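KmHsv2 (Kluyveromyces marxianus, PDB 3VU4) is a seven-bladed beta-propeller of the PROPPIN family, related to Atg18, and probably binds phosphoinositides at membranes in autophagy-related transport. Local coordinates at residues K80-I85 with R96-A101. Numbering follows the deposited sequence.
Sequences KEVVHI and RIKVDA
Strands 82-85 and 96-98 run antiparallel at 161°, their axes 4.7 Å apart, joined by two backbone hydrogen bonds, with a third just beyond their ends. Val-83 and Ile-97 form the hydrogen-bonded pair: Val-83 N reaches Ile-97 O at 2.8 Å, almost straight, whereas the return bond from Ile-97 N to Val-83 O is more bent (136°), its donor above the carbonyl plane. Beyond the last bridge, Val-99 N donates to Glu-81 O at 2.9 Å, in the carbonyl plane, and so carries the ladder past the regular strands.

Val-82, His-84, Arg-96 and Lys-98 share one face. Val-82, beta-branched and compact, sets CG1 against Arg-96 CG (3.9 Å) and CG2 against Lys-98 CG, so the long side chains cross it obliquely with their methylenes and can keep their charged ends at the exposed surface. Arg-96 CG also lies over one face of the His-84 ring, near its rim, while His-84 ND1 is hydrogen-bonded to Asp-93. Glu-81 runs beside Lys-98, its CG 4.0 Å from Lys-98 NZ; the carboxylate stays too far for a salt bridge (OE2 to NZ 5.7 Å) but would probably favour the ammonium electrostatically. A glycine at Glu-81 would lose the packing of CB and CG against Lys-98 and Val-99 and would probably loosen the strand end.

On the other face the branched aliphatic Val-83, Ile-85 and Ile-97 suit a buried interface between blades: Val-83 packs on strand 103-108, and Ile-85 and Ile-97 meet Ile-113 of strand 112-117. The hairpin thus supplies the third and outermost fourth strands of one propeller blade, facing the next.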
ATOM      1  N   LYS A  80      -7.599 -12.293  18.786  1.00 62.96           N
ATOM      2  CA  LYS A  80      -6.884 -11.201  18.138  1.00 62.65           C
ATOM      3  C   LYS A  80      -5.368 -11.210  18.265  1.00 62.84           C
ATOM      4  O   LYS A  80      -4.674 -10.641  17.419  1.00 63.25           O
ATOM      5  CB  LYS A  80      -7.383  -9.857  18.674  1.00 63.45           C
ATOM      6  CG  LYS A  80      -8.889  -9.725  18.843  1.00 64.61           C
ATOM      7  CD  LYS A  80      -9.598  -9.320  17.569  1.00 64.92           C
ATOM      8  CE  LYS A  80      -9.760 -10.486  16.622  1.00 66.27           C
ATOM      9  NZ  LYS A  80     -10.793 -10.190  15.589  1.00 67.20           N
ATOM     10  N   GLU A  81      -4.840 -11.829  19.315  1.00 61.91           N
ATOM     11  CA  GLU A  81      -3.393 -11.825  19.499  1.00 61.66           C
ATOM     12  C   GLU A  81      -2.647 -13.000  18.887  1.00 60.27           C
ATOM     13  O   GLU A  81      -1.456 -13.177  19.137  1.00 61.61           O
ATOM     14  CB  GLU A  81      -3.042 -11.700  20.990  1.00 62.16           C
ATOM     15  CG  GLU A  81      -4.142 -12.117  21.943  1.00 65.63           C
ATOM     16  CD  GLU A  81      -5.337 -11.178  21.906  1.00 67.18           C
ATOM     17  OE1 GLU A  81      -5.179  -9.991  22.274  1.00 66.99           O
ATOM     18  OE2 GLU A  81      -6.431 -11.630  21.504  1.00 68.81           O
ATOM     19  N   VAL A  82      -3.333 -13.786  18.065  1.00 58.24           N
ATOM     20  CA  VAL A  82      -2.699 -14.938  17.436  1.00 56.47           C
ATOM     21  C   VAL A  82      -2.661 -14.833  15.914  1.00 55.93           C
ATOM     22  O   VAL A  82      -3.672 -14.540  15.278  1.00 55.78           O
ATOM     23  CB  VAL A  82      -3.425 -16.242  17.827  1.00 55.18           C
ATOM     24  CG1 VAL A  82      -2.815 -17.424  17.096  1.00 54.09           C
ATOM     25  CG2 VAL A  82      -3.334 -16.439  19.317  1.00 53.99           C
ATOM     26  N   VAL A  83      -1.488 -15.075  15.340  1.00 54.24           N
ATOM     27  CA  VAL A  83      -1.314 -15.021  13.896  1.00 54.57           C
ATOM     28  C   VAL A  83      -1.040 -16.427  13.370  1.00 55.85           C
ATOM     29  O   VAL A  83      -0.025 -17.039  13.700  1.00 56.59           O
ATOM     30  CB  VAL A  83      -0.141 -14.099  13.505  1.00 53.99           C
ATOM     31  CG1 VAL A  83       0.124 -14.199  12.013  1.00 54.19           C
ATOM     32  CG2 VAL A  83      -0.456 -12.660  13.897  1.00 54.24           C
ATOM     33  N   HIS A  84      -1.948 -16.934  12.548  1.00 56.01           N
ATOM     34  CA  HIS A  84      -1.806 -18.271  12.000  1.00 55.62           C
ATOM     35  C   HIS A  84      -1.121 -18.290  10.647  1.00 56.72           C
ATOM     36  O   HIS A  84      -1.559 -17.612   9.720  1.00 56.33           O
ATOM     37  CB  HIS A  84      -3.175 -18.925  11.822  1.00 55.55           C
ATOM     38  CG  HIS A  84      -3.955 -19.083  13.087  1.00 56.91           C
ATOM     39  ND1 HIS A  84      -4.259 -20.316  13.622  1.00 57.83           N
ATOM     40  CD2 HIS A  84      -4.547 -18.168  13.892  1.00 57.82           C
ATOM     41  CE1 HIS A  84      -5.008 -20.155  14.698  1.00 57.92           C
ATOM     42  NE2 HIS A  84      -5.198 -18.861  14.883  1.00 59.00           N
ATOM     43  N   ILE A  85      -0.045 -19.059  10.529  1.00 57.29           N
ATOM     44  CA  ILE A  85       0.614 -19.204   9.241  1.00 58.59           C
ATOM     45  C   ILE A  85      -0.071 -20.467   8.735  1.00 60.30           C
ATOM     46  O   ILE A  85       0.049 -21.520   9.350  1.00 60.63           O
ATOM     47  CB  ILE A  85       2.118 -19.447   9.387  1.00 57.69           C
ATOM     48  CG1 ILE A  85       2.738 -18.344  10.248  1.00 57.44           C
ATOM     49  CG2 ILE A  85       2.772 -19.464   8.009  1.00 57.13           C
ATOM     50  CD1 ILE A  85       2.574 -16.952   9.682  1.00 56.57           C
ATOM     51  N   ARG A  96       1.816 -21.094  14.605  1.00 65.09           N
ATOM     52  CA  ARG A  96       1.000 -20.176  15.387  1.00 64.87           C
ATOM     53  C   ARG A  96       2.012 -19.244  16.032  1.00 64.50           C
ATOM     54  O   ARG A  96       3.095 -19.681  16.421  1.00 65.74           O
ATOM     55  CB  ARG A  96       0.248 -20.911  16.493  1.00 67.15           C
ATOM     56  CG  ARG A  96      -1.271 -20.950  16.379  1.00 72.18           C
ATOM     57  CD  ARG A  96      -1.864 -21.380  17.730  1.00 76.20           C
ATOM     58  NE  ARG A  96      -1.163 -22.548  18.269  1.00 81.07           N
ATOM     59  CZ  ARG A  96      -1.180 -22.926  19.547  1.00 82.14           C
ATOM     60  NH1 ARG A  96      -1.866 -22.230  20.445  1.00 83.02           N
ATOM     61  NH2 ARG A  96      -0.506 -24.005  19.927  1.00 81.33           N
ATOM     62  N   ILE A  97       1.673 -17.964  16.130  1.00 62.69           N
ATOM     63  CA  ILE A  97       2.556 -16.990  16.754  1.00 60.69           C
ATOM     64  C   ILE A  97       1.659 -16.096  17.589  1.00 60.24           C
ATOM     65  O   ILE A  97       0.638 -15.613  17.103  1.00 60.84           O
ATOM     66  CB  ILE A  97       3.308 -16.153  15.701  1.00 60.01           C
ATOM     67  CG1 ILE A  97       4.190 -17.065  14.848  1.00 59.97           C
ATOM     68  CG2 ILE A  97       4.161 -15.104  16.383  1.00 58.79           C
ATOM     69  CD1 ILE A  97       4.820 -16.370  13.654  1.00 60.98           C
ATOM     70  N   LYS A  98       2.022 -15.886  18.849  1.00 60.06           N
ATOM     71  CA  LYS A  98       1.197 -15.068  19.725  1.00 59.86           C
ATOM     72  C   LYS A  98       1.909 -13.838  20.243  1.00 58.92           C
ATOM     73  O   LYS A  98       3.101 -13.869  20.537  1.00 58.47           O
ATOM     74  CB  LYS A  98       0.714 -15.889  20.918  1.00 61.06           C
ATOM     75  CG  LYS A  98      -0.297 -15.152  21.778  1.00 64.54           C
ATOM     76  CD  LYS A  98      -0.369 -15.728  23.181  1.00 66.18           C
ATOM     77  CE  LYS A  98      -1.543 -15.144  23.951  1.00 68.17           C
ATOM     78  NZ  LYS A  98      -2.851 -15.604  23.394  1.00 69.10           N
ATOM     79  N   VAL A  99       1.161 -12.749  20.363  1.00 57.64           N
ATOM     80  CA  VAL A  99       1.720 -11.505  20.861  1.00 57.42           C
ATOM     81  C   VAL A  99       0.903 -11.039  22.063  1.00 57.59           C
ATOM     82  O   VAL A  99      -0.192 -11.545  22.303  1.00 57.58           O
ATOM     83  CB  VAL A  99       1.748 -10.438  19.753  1.00 55.56           C
ATOM     84  CG1 VAL A  99       2.736 -10.850  18.684  1.00 52.70           C
ATOM     85  CG2 VAL A  99       0.367 -10.279  19.147  1.00 55.07           C
ATOM     86  N   ASP A 100       1.437 -10.084  22.816  1.00 58.27           N
ATOM     87  CA  ASP A 100       0.776  -9.594  24.020  1.00 59.40           C
ATOM     88  C   ASP A 100      -0.460  -8.721  23.850  1.00 58.23           C
ATOM     89  O   ASP A 100      -1.249  -8.583  24.783  1.00 59.15           O
ATOM     90  CB  ASP A 100       1.789  -8.861  24.901  1.00 62.01           C
ATOM     91  CG  ASP A 100       2.980  -9.727  25.243  1.00 65.44           C
ATOM     92  OD1 ASP A 100       2.762 -10.881  25.689  1.00 65.54           O
ATOM     93  OD2 ASP A 100       4.127  -9.256  25.066  1.00 66.82           O
ATOM     94  N   ALA A 101      -0.632  -8.124  22.678  1.00 56.05           N
ATOM     95  CA  ALA A 101      -1.793  -7.275  22.433  1.00 53.50           C
ATOM     96  C   ALA A 101      -2.393  -7.676  21.090  1.00 52.64           C
ATOM     97  O   ALA A 101      -1.785  -8.441  20.348  1.00 52.48           O
ATOM     98  CB  ALA A 101      -1.374  -5.815  22.424  1.00 51.89           C
TER